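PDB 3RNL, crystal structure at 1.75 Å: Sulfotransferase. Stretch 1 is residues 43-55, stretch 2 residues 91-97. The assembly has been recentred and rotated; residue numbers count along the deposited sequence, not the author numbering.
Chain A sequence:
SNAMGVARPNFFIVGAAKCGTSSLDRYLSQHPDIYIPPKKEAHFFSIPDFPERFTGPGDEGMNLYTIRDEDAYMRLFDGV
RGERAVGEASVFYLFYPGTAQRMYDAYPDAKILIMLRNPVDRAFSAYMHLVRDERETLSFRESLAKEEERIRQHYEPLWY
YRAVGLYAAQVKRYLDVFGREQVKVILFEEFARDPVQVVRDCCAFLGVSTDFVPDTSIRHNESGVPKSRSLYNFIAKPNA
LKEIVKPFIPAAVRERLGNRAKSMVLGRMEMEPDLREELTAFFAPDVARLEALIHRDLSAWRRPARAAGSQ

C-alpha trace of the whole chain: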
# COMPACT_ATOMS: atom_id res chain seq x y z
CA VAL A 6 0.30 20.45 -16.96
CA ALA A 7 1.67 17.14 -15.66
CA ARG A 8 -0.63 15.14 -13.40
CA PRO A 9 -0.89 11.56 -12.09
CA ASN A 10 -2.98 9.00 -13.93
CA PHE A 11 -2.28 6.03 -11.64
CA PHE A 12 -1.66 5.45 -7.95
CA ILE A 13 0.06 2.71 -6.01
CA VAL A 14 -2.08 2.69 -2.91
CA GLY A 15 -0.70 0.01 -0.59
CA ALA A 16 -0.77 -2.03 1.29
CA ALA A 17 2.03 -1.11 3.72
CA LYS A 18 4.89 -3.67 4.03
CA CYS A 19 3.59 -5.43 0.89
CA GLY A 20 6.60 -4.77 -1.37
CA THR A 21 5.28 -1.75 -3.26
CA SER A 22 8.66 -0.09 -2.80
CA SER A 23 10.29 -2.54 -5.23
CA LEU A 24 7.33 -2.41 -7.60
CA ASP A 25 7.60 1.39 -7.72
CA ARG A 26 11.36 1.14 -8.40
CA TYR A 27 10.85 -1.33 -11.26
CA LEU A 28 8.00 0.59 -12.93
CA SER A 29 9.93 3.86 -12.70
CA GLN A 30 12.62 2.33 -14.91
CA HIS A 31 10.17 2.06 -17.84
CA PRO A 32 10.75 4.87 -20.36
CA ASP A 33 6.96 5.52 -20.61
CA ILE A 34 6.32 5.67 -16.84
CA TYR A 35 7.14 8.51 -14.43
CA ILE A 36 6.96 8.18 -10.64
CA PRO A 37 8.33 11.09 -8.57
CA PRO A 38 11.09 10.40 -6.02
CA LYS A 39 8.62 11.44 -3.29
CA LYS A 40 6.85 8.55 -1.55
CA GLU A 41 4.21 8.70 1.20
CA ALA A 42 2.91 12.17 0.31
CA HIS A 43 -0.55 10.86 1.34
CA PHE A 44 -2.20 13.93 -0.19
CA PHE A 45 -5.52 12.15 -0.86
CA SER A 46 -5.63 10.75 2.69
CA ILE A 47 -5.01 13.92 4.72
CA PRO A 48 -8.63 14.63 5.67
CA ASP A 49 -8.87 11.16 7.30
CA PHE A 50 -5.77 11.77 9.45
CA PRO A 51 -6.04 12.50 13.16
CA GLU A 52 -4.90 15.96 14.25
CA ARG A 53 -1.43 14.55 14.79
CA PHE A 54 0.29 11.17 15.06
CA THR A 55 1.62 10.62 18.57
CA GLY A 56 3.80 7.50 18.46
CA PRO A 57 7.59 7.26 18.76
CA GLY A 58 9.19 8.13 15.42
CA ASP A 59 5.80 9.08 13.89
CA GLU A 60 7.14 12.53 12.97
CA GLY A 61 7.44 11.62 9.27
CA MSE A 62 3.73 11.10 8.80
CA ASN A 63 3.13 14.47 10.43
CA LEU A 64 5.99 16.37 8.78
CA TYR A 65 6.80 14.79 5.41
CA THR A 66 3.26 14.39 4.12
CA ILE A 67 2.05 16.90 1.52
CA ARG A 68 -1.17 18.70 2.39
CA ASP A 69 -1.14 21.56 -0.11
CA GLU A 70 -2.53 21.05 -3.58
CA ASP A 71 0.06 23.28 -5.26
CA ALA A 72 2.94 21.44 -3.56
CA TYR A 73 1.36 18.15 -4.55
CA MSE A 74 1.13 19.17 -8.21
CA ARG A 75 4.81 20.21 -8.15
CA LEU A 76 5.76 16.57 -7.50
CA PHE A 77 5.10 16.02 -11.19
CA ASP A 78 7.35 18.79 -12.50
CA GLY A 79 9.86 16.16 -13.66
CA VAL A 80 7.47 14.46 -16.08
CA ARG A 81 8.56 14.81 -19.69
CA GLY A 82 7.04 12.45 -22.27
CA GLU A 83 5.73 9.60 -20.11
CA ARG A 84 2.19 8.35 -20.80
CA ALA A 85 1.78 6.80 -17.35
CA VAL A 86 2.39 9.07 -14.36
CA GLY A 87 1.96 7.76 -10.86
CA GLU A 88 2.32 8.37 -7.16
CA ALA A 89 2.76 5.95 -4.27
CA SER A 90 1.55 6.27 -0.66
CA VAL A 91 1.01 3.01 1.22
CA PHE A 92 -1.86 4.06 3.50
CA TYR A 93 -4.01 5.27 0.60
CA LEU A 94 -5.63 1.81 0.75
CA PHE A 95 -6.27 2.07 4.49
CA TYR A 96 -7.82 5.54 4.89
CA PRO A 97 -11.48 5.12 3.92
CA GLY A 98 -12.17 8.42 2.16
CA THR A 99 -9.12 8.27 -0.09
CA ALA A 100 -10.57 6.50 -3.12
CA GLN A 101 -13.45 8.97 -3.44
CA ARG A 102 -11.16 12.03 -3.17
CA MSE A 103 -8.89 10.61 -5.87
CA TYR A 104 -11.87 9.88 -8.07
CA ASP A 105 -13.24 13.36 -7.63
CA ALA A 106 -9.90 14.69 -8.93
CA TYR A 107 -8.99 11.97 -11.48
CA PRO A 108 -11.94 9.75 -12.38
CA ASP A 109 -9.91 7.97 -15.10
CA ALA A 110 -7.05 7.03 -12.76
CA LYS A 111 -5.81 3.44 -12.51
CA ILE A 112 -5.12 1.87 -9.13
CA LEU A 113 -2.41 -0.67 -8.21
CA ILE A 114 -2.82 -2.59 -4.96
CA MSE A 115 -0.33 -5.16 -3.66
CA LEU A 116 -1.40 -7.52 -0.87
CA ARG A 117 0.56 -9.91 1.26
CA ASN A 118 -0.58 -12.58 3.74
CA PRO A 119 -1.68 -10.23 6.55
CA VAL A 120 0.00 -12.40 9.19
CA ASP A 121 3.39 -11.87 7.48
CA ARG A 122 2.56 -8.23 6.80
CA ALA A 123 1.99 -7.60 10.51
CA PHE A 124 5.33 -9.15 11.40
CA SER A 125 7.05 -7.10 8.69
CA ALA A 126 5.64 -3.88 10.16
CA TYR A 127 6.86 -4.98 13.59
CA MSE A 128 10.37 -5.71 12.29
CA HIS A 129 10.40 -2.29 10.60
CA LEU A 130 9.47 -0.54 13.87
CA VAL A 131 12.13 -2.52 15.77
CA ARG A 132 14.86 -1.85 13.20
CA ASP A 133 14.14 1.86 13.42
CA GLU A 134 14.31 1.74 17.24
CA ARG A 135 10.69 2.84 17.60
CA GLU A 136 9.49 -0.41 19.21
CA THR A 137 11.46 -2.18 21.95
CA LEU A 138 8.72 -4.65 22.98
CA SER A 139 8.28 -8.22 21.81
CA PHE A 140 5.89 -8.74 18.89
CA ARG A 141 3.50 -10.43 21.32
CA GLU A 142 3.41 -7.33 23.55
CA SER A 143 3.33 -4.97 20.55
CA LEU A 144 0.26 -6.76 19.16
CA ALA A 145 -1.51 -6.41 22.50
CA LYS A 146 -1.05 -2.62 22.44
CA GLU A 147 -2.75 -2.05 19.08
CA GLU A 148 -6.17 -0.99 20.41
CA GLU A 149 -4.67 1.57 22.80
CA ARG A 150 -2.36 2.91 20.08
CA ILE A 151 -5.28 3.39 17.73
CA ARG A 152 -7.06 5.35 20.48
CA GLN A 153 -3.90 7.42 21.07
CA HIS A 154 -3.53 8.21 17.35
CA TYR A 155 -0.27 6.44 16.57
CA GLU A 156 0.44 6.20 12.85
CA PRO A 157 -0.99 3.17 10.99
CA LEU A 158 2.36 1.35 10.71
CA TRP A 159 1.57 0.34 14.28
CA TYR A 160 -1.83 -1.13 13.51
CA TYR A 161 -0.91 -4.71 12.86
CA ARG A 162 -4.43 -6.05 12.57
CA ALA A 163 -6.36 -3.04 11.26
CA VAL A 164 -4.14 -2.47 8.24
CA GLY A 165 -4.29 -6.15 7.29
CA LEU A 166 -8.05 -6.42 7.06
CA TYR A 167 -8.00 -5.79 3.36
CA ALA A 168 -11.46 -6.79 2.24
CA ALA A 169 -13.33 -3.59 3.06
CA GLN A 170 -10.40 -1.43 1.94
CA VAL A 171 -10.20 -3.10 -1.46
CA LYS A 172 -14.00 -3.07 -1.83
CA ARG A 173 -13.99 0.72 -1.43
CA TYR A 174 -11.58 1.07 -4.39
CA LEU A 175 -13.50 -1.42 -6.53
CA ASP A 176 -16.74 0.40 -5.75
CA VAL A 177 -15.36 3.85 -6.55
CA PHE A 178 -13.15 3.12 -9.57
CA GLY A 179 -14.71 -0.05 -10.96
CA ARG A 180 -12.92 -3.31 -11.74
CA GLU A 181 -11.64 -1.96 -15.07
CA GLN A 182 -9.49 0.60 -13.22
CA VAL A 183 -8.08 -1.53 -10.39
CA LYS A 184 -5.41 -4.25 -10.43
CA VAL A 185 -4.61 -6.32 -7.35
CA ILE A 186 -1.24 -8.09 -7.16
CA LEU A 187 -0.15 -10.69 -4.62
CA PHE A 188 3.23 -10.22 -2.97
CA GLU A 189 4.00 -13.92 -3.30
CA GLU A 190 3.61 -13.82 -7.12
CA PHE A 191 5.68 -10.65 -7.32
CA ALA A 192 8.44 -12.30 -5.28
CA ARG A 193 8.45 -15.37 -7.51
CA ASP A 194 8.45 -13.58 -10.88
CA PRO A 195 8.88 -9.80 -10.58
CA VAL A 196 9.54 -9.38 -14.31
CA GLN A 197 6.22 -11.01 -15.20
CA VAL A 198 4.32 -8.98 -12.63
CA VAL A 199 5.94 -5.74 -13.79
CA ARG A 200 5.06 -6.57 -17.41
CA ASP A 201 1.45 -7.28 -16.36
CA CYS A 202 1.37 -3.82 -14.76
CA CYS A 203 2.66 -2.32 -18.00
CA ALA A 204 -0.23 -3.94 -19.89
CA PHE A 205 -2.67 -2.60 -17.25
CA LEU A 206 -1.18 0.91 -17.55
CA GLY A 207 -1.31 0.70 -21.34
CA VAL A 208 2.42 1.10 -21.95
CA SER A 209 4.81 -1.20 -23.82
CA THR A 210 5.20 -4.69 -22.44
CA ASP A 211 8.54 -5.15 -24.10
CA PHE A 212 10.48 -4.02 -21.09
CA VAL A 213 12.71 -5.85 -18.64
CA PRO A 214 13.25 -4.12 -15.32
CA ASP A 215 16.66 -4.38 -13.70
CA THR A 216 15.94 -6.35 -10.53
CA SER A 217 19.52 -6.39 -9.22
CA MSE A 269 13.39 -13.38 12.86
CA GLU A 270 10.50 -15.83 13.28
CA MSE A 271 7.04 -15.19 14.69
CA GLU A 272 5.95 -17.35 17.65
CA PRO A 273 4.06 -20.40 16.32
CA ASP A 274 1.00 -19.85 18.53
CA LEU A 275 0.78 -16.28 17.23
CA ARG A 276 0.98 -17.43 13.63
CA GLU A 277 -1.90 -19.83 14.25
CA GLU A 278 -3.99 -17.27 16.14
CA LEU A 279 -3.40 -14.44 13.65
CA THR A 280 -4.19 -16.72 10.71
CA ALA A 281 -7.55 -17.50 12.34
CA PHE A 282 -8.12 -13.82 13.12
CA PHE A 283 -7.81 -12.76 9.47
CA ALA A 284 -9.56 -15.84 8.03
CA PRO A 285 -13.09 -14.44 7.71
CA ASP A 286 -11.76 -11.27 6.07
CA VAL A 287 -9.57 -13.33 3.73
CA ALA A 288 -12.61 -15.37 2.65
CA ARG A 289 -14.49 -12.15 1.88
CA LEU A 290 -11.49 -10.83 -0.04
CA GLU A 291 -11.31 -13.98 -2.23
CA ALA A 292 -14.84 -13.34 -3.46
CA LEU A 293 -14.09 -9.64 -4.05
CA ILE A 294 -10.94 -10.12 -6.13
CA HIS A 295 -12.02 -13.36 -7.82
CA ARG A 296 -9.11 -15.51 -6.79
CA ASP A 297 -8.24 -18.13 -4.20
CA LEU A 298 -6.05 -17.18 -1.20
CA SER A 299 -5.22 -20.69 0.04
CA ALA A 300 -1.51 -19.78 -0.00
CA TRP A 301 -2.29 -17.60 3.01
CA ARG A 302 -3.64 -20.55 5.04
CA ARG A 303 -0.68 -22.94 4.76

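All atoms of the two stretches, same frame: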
# COMPACT_ATOMS: atom_id res chain seq x y z
N HIS A 43 0.78 11.07 0.75
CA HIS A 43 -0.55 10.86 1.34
C HIS A 43 -1.53 12.02 1.15
O HIS A 43 -2.46 12.19 1.93
CB HIS A 43 -0.45 10.48 2.84
CG HIS A 43 0.01 9.07 3.04
ND1 HIS A 43 1.34 8.74 3.22
CD2 HIS A 43 -0.67 7.90 3.02
CE1 HIS A 43 1.46 7.43 3.33
NE2 HIS A 43 0.25 6.89 3.22
N PHE A 44 -1.34 12.77 0.07
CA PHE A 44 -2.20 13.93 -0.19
C PHE A 44 -3.70 13.59 -0.14
O PHE A 44 -4.51 14.33 0.46
CB PHE A 44 -1.82 14.57 -1.53
CG PHE A 44 -2.72 15.70 -1.94
CD1 PHE A 44 -2.62 16.94 -1.31
CD2 PHE A 44 -3.65 15.54 -2.95
CE1 PHE A 44 -3.45 17.99 -1.68
CE2 PHE A 44 -4.47 16.58 -3.33
CZ PHE A 44 -4.36 17.82 -2.69
N PHE A 45 -4.09 12.50 -0.78
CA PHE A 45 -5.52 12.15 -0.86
C PHE A 45 -6.09 11.55 0.42
O PHE A 45 -7.29 11.32 0.52
CB PHE A 45 -5.78 11.25 -2.08
CG PHE A 45 -5.60 11.97 -3.38
CD1 PHE A 45 -6.54 12.90 -3.79
CD2 PHE A 45 -4.48 11.76 -4.17
CE1 PHE A 45 -6.39 13.59 -5.00
CE2 PHE A 45 -4.31 12.46 -5.36
CZ PHE A 45 -5.27 13.37 -5.77
N SER A 46 -5.21 11.23 1.38
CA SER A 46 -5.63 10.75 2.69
C SER A 46 -5.72 11.77 3.82
O SER A 46 -6.28 11.49 4.88
CB SER A 46 -4.71 9.60 3.13
OG SER A 46 -4.91 8.50 2.26
N ILE A 47 -5.20 12.97 3.60
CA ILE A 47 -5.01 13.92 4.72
C ILE A 47 -6.30 14.16 5.53
O ILE A 47 -6.26 14.19 6.76
CB ILE A 47 -4.44 15.28 4.25
CG1 ILE A 47 -3.12 15.08 3.49
CG2 ILE A 47 -4.26 16.24 5.43
CD1 ILE A 47 -2.04 14.37 4.26
N PRO A 48 -7.44 14.35 4.86
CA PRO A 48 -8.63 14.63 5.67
C PRO A 48 -9.06 13.50 6.62
O PRO A 48 -9.85 13.75 7.53
CB PRO A 48 -9.72 14.90 4.62
CG PRO A 48 -8.93 15.37 3.41
CD PRO A 48 -7.71 14.51 3.42
N ASP A 49 -8.56 12.28 6.40
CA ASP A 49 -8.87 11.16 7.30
C ASP A 49 -7.88 11.05 8.46
O ASP A 49 -8.07 10.23 9.36
CB ASP A 49 -8.83 9.84 6.51
CG ASP A 49 -9.97 9.70 5.52
OD1 ASP A 49 -11.09 10.20 5.81
OD2 ASP A 49 -9.75 9.11 4.45
N PHE A 50 -6.81 11.84 8.42
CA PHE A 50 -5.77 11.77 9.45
C PHE A 50 -6.31 12.31 10.76
O PHE A 50 -7.17 13.18 10.76
CB PHE A 50 -4.57 12.66 9.10
CG PHE A 50 -3.59 12.07 8.12
CD1 PHE A 50 -3.87 10.93 7.40
CD2 PHE A 50 -2.35 12.69 7.94
CE1 PHE A 50 -2.93 10.41 6.49
CE2 PHE A 50 -1.42 12.20 7.05
CZ PHE A 50 -1.70 11.05 6.33
N PRO A 51 -5.78 11.81 11.89
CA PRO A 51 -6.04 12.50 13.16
C PRO A 51 -5.33 13.85 13.18
O PRO A 51 -4.56 14.13 12.26
CB PRO A 51 -5.40 11.57 14.19
CG PRO A 51 -4.28 10.91 13.44
CD PRO A 51 -4.84 10.69 12.04
N GLU A 52 -5.53 14.65 14.21
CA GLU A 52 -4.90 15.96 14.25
C GLU A 52 -3.38 15.83 14.19
O GLU A 52 -2.71 16.62 13.53
CB GLU A 52 -5.30 16.75 15.50
CG GLU A 52 -4.72 18.15 15.51
CD GLU A 52 -5.08 18.93 16.76
OE1 GLU A 52 -5.49 18.30 17.76
OE2 GLU A 52 -4.97 20.18 16.73
N ARG A 53 -2.84 14.88 14.93
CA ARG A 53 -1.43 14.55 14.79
C ARG A 53 -1.15 13.12 15.24
O ARG A 53 -1.85 12.56 16.10
CB ARG A 53 -0.53 15.56 15.53
CG ARG A 53 -0.38 15.33 17.00
CD ARG A 53 0.61 16.31 17.65
NE ARG A 53 2.00 16.09 17.25
CZ ARG A 53 2.86 15.32 17.91
NH1 ARG A 53 2.47 14.69 19.02
NH2 ARG A 53 4.11 15.18 17.47
N PHE A 54 -0.11 12.52 14.67
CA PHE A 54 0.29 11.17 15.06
C PHE A 54 1.24 11.28 16.24
O PHE A 54 2.15 12.12 16.23
CB PHE A 54 0.98 10.45 13.90
CG PHE A 54 0.09 10.25 12.71
CD1 PHE A 54 -0.95 9.33 12.77
CD2 PHE A 54 0.29 10.98 11.55
CE1 PHE A 54 -1.80 9.13 11.66
CE2 PHE A 54 -0.55 10.80 10.44
CZ PHE A 54 -1.58 9.87 10.49
N THR A 55 0.93 10.52 17.28
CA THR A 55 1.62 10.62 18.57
C THR A 55 2.68 9.58 18.94
O THR A 55 3.24 9.65 20.03
CB THR A 55 0.59 10.66 19.67
OG1 THR A 55 -0.03 9.37 19.73
CG2 THR A 55 -0.47 11.70 19.32
N VAL A 91 1.48 4.33 0.84
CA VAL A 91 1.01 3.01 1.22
C VAL A 91 -0.24 2.96 2.10
O VAL A 91 -0.85 1.90 2.22
CB VAL A 91 2.12 2.17 1.86
CG1 VAL A 91 3.26 1.97 0.86
CG2 VAL A 91 2.60 2.83 3.14
N PHE A 92 -0.62 4.07 2.74
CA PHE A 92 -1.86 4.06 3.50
C PHE A 92 -3.07 4.62 2.73
O PHE A 92 -4.14 4.79 3.28
CB PHE A 92 -1.68 4.70 4.89
CG PHE A 92 -0.67 3.97 5.74
CD1 PHE A 92 -0.94 2.68 6.19
CD2 PHE A 92 0.54 4.55 6.06
CE1 PHE A 92 0.00 1.99 6.98
CE2 PHE A 92 1.48 3.86 6.84
CZ PHE A 92 1.20 2.58 7.29
N TYR A 93 -2.86 4.93 1.45
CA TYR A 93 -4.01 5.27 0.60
C TYR A 93 -5.08 4.18 0.65
O TYR A 93 -6.28 4.47 0.63
CB TYR A 93 -3.53 5.45 -0.84
CG TYR A 93 -2.97 6.82 -1.20
CD1 TYR A 93 -3.23 7.94 -0.42
CD2 TYR A 93 -2.23 6.99 -2.37
CE1 TYR A 93 -2.75 9.19 -0.78
CE2 TYR A 93 -1.75 8.24 -2.73
CZ TYR A 93 -2.02 9.33 -1.94
OH TYR A 93 -1.55 10.56 -2.31
N LEU A 94 -4.67 2.92 0.73
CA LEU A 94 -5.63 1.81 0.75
C LEU A 94 -6.41 1.81 2.07
O LEU A 94 -7.62 1.54 2.12
CB LEU A 94 -4.85 0.49 0.59
CG LEU A 94 -5.75 -0.76 0.61
CD1 LEU A 94 -6.76 -0.76 -0.56
CD2 LEU A 94 -4.89 -2.04 0.58
N PHE A 95 -5.72 2.18 3.14
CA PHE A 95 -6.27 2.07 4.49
C PHE A 95 -7.26 3.18 4.84
O PHE A 95 -8.30 2.91 5.46
CB PHE A 95 -5.11 2.07 5.50
CG PHE A 95 -5.57 2.10 6.95
CD1 PHE A 95 -6.10 0.96 7.54
CD2 PHE A 95 -5.47 3.26 7.70
CE1 PHE A 95 -6.51 0.98 8.87
CE2 PHE A 95 -5.89 3.29 9.03
CZ PHE A 95 -6.41 2.15 9.61
N TYR A 96 -6.96 4.42 4.48
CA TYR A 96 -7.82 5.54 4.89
C TYR A 96 -9.06 5.58 4.00
O TYR A 96 -8.96 5.63 2.77
CB TYR A 96 -7.04 6.86 4.84
CG TYR A 96 -6.12 6.99 6.03
CD1 TYR A 96 -6.64 7.13 7.32
CD2 TYR A 96 -4.74 6.95 5.88
CE1 TYR A 96 -5.80 7.23 8.43
CE2 TYR A 96 -3.89 7.06 6.99
CZ TYR A 96 -4.44 7.20 8.25
OH TYR A 96 -3.61 7.30 9.35
N PRO A 97 -10.25 5.51 4.62
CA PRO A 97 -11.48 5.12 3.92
C PRO A 97 -12.04 6.15 2.95
O PRO A 97 -12.85 5.76 2.11
CB PRO A 97 -12.46 4.83 5.06
CG PRO A 97 -12.00 5.73 6.15
CD PRO A 97 -10.49 5.73 6.06

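The contact between residues 43-55 and 91-97 is a mainly aromatic packing of two mostly non-regular backbone segments, the first with a short 3-10 turn at residues 47-49, pinned by one hydrogen bond from a backbone amide to a histidine ring and burying 537 Å² summed over both sides. Neither segment contributes a strand, so there is no ladder of backbone pairing; the closest CA approach is 6.1 Å, between CA of Ser-46 and CA of Tyr-96, and side chains fill the space between.

The polar anchor is His-43. Its NE2 accepts a hydrogen bond from the amide N of Phe-92, with a distance of 3.0 Å from N of Phe-92 to NE2 of His-43 and an N-H...acceptor angle of 149°. The donor lies at the edge of the imidazole, near its plane, which is where the lone pair of an unprotonated ring nitrogen points. Acting as acceptor here, NE2 carries no proton in this bond, while ND1 is hydrogen-bonded to a residue adjoining one of the stretches. The CA-to-CB bond of His-43 points sideways, and chi1 of -75° (m) with chi2 of 93° lets the ring end come nearer to the other segment. The ring planes of His-43 and Phe-92 are inclined by only 26°, but the centroids are 5.8 Å apart and the rings are slid so far that they barely overlap; the hydrogen bond, rather than ring stacking, is the clearer link between these residues.

Tyr-93 packs along the start of the first stretch, with 103 Å² of its area covered. CE1 of Tyr-93 lies 3.5 Å from CA of His-43 and 3.9 Å from CB of Phe-45, while CD1 of Tyr-93 is 3.2 Å from OG of Ser-46, which sits at the ring edge. The phenol is thus in contact with four consecutive residues, since OH of Tyr-93 also approaches N of Phe-44 at 3.3 Å. That hydroxyl has a hydrogen-bonding partner elsewhere in the structure. The compact backbone of residues 43-46, closed by a hydrogen bond of 3.0 Å from N of Ser-46 to O of His-43, gathers these contacts around one ring.

Tyr-96 forms the second centre and is the most extensively covered residue, at 120 Å². Its CA-to-CB bond points toward the first stretch, and the backbone N of Tyr-96 donates a hydrogen bond to O of Phe-92 (3.1 Å), a turn within its own segment. Phe-50 packs against it: CE1 of Phe-50 is 3.5 Å from CE2 of Tyr-96, and CD1 of Phe-50 lies over one face of the tyrosine ring. With planes at 51° and centroids 5.2 Å apart, the pair is oblique. Farther along the side chain, OH of Tyr-96 meets the edge of the Phe-54 ring, 3.5 Å from CE1 of Phe-54.

At the other end of Tyr-96, OD2 of Asp-49 lies 3.5 Å from CB of Tyr-96 and 3.8 Å from CD of Pro-97. These are packing contacts; both carboxylate oxygens find hydrogen-bonding partners beyond this interface.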